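Local structure of PHOX (Pseudomonas fluorescens, 4A9V) at residues W490-G495 against T534-S539. The protein hydrolyses phosphate monoesters as an alkaline phosphatase, using a complex iron-calcium cofactor held by a beta-propeller. Sequence-based numbering, arbitrary orientation. Where two conformers were deposited one is given.
Sequences WILTDG and TGISFS. With CA (calcium ion), chain R; LI (lithium ion), chain G.
D494 straddles two metal ions just past the end of strand 490-493: its OD2 binds the calcium at 2.4 Å, its OD1 the lithium at 2.4 Å. CG lies anti to the backbone N (chi1 170°), and water 1, a lithium ligand, also donates to OD2. D479 and E387 share the calcium with it, E532 the lithium; the two bound cations would probably keep D494 ionised despite the neighbouring carboxylates. Behind this site two strands of different sheets, successive blades of the beta-propeller, face each other through side chains, running nearly antiparallel at 158° with axes 7.7 Å apart at their closest. L492 pushes CD2 against the backbone, 3.7 Å from T534 CA and 3.6 Å from G535 O. Farther along, I536 extends CD1, its CG1 anti to the backbone N, to within 3.6 Å of W490 CB. F538 then sets its tip over one face of the indole, CZ 3.4 Å from W490 NE1, the five-membered and phenyl rings inclined obliquely at 49°. NE1 itself hydrogen-bonds to D484. An alanine at W490 removes the indole but keeps CB, and would probably leave F538 CZ poorly packed and D484 lacking a partner. At the metal end, T534 OG1 hydrogen-bonds to D69 of the diiron pocket.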
ATOM      1  N   TRP A 490     -11.111  -0.575  -9.958  1.00  6.44           N
ATOM      2  CA  TRP A 490     -11.169  -1.777  -9.140  1.00  6.53           C
ATOM      3  C   TRP A 490     -10.900  -1.413  -7.702  1.00  6.42           C
ATOM      4  O   TRP A 490      -9.991  -0.635  -7.407  1.00  7.32           O
ATOM      5  CB  TRP A 490     -10.144  -2.785  -9.652  1.00  6.77           C
ATOM      6  CG  TRP A 490     -10.397  -3.205 -11.074  1.00  6.83           C
ATOM      7  CD1 TRP A 490      -9.961  -2.584 -12.236  1.00  7.10           C
ATOM      8  CD2 TRP A 490     -11.221  -4.322 -11.516  1.00  7.61           C
ATOM      9  NE1 TRP A 490     -10.425  -3.244 -13.340  1.00  7.93           N
ATOM     10  CE2 TRP A 490     -11.185  -4.306 -12.973  1.00  7.86           C
ATOM     11  CE3 TRP A 490     -11.937  -5.314 -10.870  1.00  8.43           C
ATOM     12  CZ2 TRP A 490     -11.838  -5.260 -13.731  1.00  8.69           C
ATOM     13  CZ3 TRP A 490     -12.609  -6.256 -11.643  1.00  9.56           C
ATOM     14  CH2 TRP A 490     -12.540  -6.243 -13.039  1.00  9.38           C
ATOM     15  N   ILE A 491     -11.769  -1.888  -6.809  1.00  6.56           N
ATOM     16  CA  ILE A 491     -11.789  -1.515  -5.396  1.00  6.82           C
ATOM     17  C   ILE A 491     -11.582  -2.775  -4.556  1.00  6.52           C
ATOM     18  O   ILE A 491     -12.303  -3.759  -4.731  1.00  7.44           O
ATOM     19  CB  ILE A 491     -13.156  -0.911  -5.005  1.00  7.00           C
ATOM     20  CG1 ILE A 491     -13.462   0.346  -5.819  1.00  7.88           C
ATOM     21  CG2 ILE A 491     -13.199  -0.623  -3.514  1.00  7.58           C
ATOM     22  CD1 ILE A 491     -14.918   0.772  -5.774  1.00  9.02           C
ATOM     23  N   LEU A 492     -10.564  -2.771  -3.703  1.00  6.09           N
ATOM     24  CA  LEU A 492     -10.179  -3.950  -2.935  1.00  6.30           C
ATOM     25  C   LEU A 492     -10.431  -3.640  -1.463  1.00  7.06           C
ATOM     26  O   LEU A 492     -10.200  -2.516  -1.030  1.00  9.32           O
ATOM     27  CB  LEU A 492      -8.693  -4.253  -3.171  1.00  6.21           C
ATOM     28  CG  LEU A 492      -8.308  -4.761  -4.566  1.00  7.50           C
ATOM     29  CD1 LEU A 492      -8.462  -3.737  -5.683  1.00  8.04           C
ATOM     30  CD2 LEU A 492      -6.883  -5.272  -4.545  1.00  8.53           C
ATOM     31  N   THR A 493     -10.893  -4.616  -0.687  1.00  6.50           N
ATOM     32  CA  THR A 493     -11.262  -4.335   0.695  1.00  6.40           C
ATOM     33  C   THR A 493     -10.392  -5.009   1.747  1.00  7.05           C
ATOM     34  O   THR A 493      -9.895  -6.127   1.572  1.00  7.24           O
ATOM     35  CB  THR A 493     -12.752  -4.608   1.004  1.00  7.98           C
ATOM     36  OG1 THR A 493     -13.011  -6.014   1.146  1.00  8.29           O
ATOM     37  CG2 THR A 493     -13.643  -4.049  -0.065  1.00  8.15           C
ATOM     38  N   ASP A 494     -10.245  -4.298   2.861  1.00  7.11           N
ATOM     39  CA  ASP A 494      -9.581  -4.775   4.066  1.00  7.51           C
ATOM     40  C   ASP A 494     -10.420  -4.374   5.275  1.00  8.16           C
ATOM     41  O   ASP A 494     -10.093  -3.438   6.006  1.00  8.59           O
ATOM     42  CB  ASP A 494      -8.185  -4.166   4.183  1.00  7.87           C
ATOM     43  CG  ASP A 494      -7.558  -4.431   5.530  1.00  8.42           C
ATOM     44  OD1 ASP A 494      -7.860  -5.499   6.103  1.00  9.97           O
ATOM     45  OD2 ASP A 494      -6.822  -3.552   6.043  1.00 10.17           O
ATOM     46  N   GLY A 495     -11.568  -5.019   5.399  1.00  8.13           N
ATOM     47  CA  GLY A 495     -12.541  -4.640   6.394  1.00  8.70           C
ATOM     48  C   GLY A 495     -12.884  -5.760   7.341  1.00  9.49           C
ATOM     49  O   GLY A 495     -12.248  -6.814   7.359  1.00 14.67           O
ATOM     50  N   THR A 534      -5.689  -7.476  -1.653  1.00  6.83           N
ATOM     51  CA  THR A 534      -4.760  -6.373  -1.780  1.00  6.93           C
ATOM     52  C   THR A 534      -3.755  -6.680  -2.878  1.00  7.21           C
ATOM     53  O   THR A 534      -3.407  -7.833  -3.095  1.00  8.44           O
ATOM     54  CB  THR A 534      -4.071  -6.087  -0.441  1.00  8.05           C
ATOM     55  OG1 THR A 534      -3.330  -4.867  -0.536  1.00  8.28           O
ATOM     56  CG2 THR A 534      -3.192  -7.248   0.003  1.00  9.22           C
ATOM     57  N   GLY A 535      -3.273  -5.641  -3.549  1.00  6.79           N
ATOM     58  CA  GLY A 535      -2.370  -5.821  -4.674  1.00  6.37           C
ATOM     59  C   GLY A 535      -3.151  -6.054  -5.953  1.00  6.34           C
ATOM     60  O   GLY A 535      -4.008  -6.939  -6.011  1.00  6.92           O
ATOM     61  N   ILE A 536      -2.863  -5.258  -6.973  1.00  6.18           N
ATOM     62  CA  ILE A 536      -3.506  -5.437  -8.270  1.00  6.33           C
ATOM     63  C   ILE A 536      -2.557  -5.029  -9.385  1.00  6.67           C
ATOM     64  O   ILE A 536      -1.870  -4.013  -9.295  1.00  8.11           O
ATOM     65  CB  ILE A 536      -4.848  -4.678  -8.357  1.00  7.57           C
ATOM     66  CG1 ILE A 536      -5.539  -4.965  -9.688  1.00  7.96           C
ATOM     67  CG2 ILE A 536      -4.672  -3.182  -8.118  1.00  9.09           C
ATOM     68  CD1 ILE A 536      -6.976  -4.498  -9.725  1.00  9.30           C
ATOM     69  N   SER A 537      -2.482  -5.867 -10.411  1.00  6.55           N
ATOM     70  CA  SER A 537      -1.752  -5.563 -11.645  0.50  7.01           C
ATOM     71  C   SER A 537      -2.492  -6.223 -12.800  1.00  6.51           C
ATOM     72  O   SER A 537      -3.165  -7.223 -12.599  1.00 10.22           O
ATOM     73  CB  SER A 537      -0.330  -6.129 -11.592  0.50  6.36           C
ATOM     74  OG  SER A 537       0.408  -5.606 -10.504  0.50  6.92           O
ATOM     75  N   PHE A 538      -2.317  -5.708 -14.006  1.00  8.09           N
ATOM     76  CA  PHE A 538      -2.859  -6.337 -15.198  1.00  8.19           C
ATOM     77  C   PHE A 538      -1.724  -6.745 -16.126  1.00  8.32           C
ATOM     78  O   PHE A 538      -0.738  -6.028 -16.278  1.00  8.96           O
ATOM     79  CB  PHE A 538      -3.801  -5.376 -15.923  1.00  8.43           C
ATOM     80  CG  PHE A 538      -5.089  -5.136 -15.196  1.00  9.57           C
ATOM     81  CD1 PHE A 538      -5.176  -4.181 -14.196  1.00 10.35           C
ATOM     82  CD2 PHE A 538      -6.219  -5.868 -15.518  1.00 10.27           C
ATOM     83  CE1 PHE A 538      -6.340  -4.029 -13.467  1.00 10.37           C
ATOM     84  CE2 PHE A 538      -7.388  -5.721 -14.789  1.00 11.37           C
ATOM     85  CZ  PHE A 538      -7.455  -4.779 -13.781  1.00 11.00           C
ATOM     86  N   SER A 539      -1.929  -7.817 -16.877  1.00  8.30           N
ATOM     87  CA  SER A 539      -1.104  -8.045 -18.048  1.00  8.45           C
ATOM     88  C   SER A 539      -1.315  -6.886 -19.021  1.00  8.27           C
ATOM     89  O   SER A 539      -2.390  -6.285 -19.053  1.00  8.52           O
ATOM     90  CB  SER A 539      -1.478  -9.375 -18.703  1.00  9.76           C
ATOM     91  OG  SER A 539      -2.843  -9.374 -19.062  1.00  9.58           O
TER
HETATM   92 CA    CA R1592      -6.268  -1.303   5.347  0.93  7.82          CA
HETATM   93 LI    LI G 616      -5.938  -5.686   7.574  1.00 10.75          LI
HETATM   94  O   HOH W   1      -4.705  -4.250   7.597  1.00 16.97           O
HETATM   95  O   HOH W   2      -7.553  -5.656   8.762  1.00 43.27           O
HETATM   96  O   HOH W   3      -7.397  -7.808   7.698  1.00 38.22           O
HETATM   97  O   HOH W   4      -4.310  -2.931   4.915  1.00 10.54           O
HETATM   98  O   HOH W   5      -4.723  -1.575   7.156  0.50 47.64           O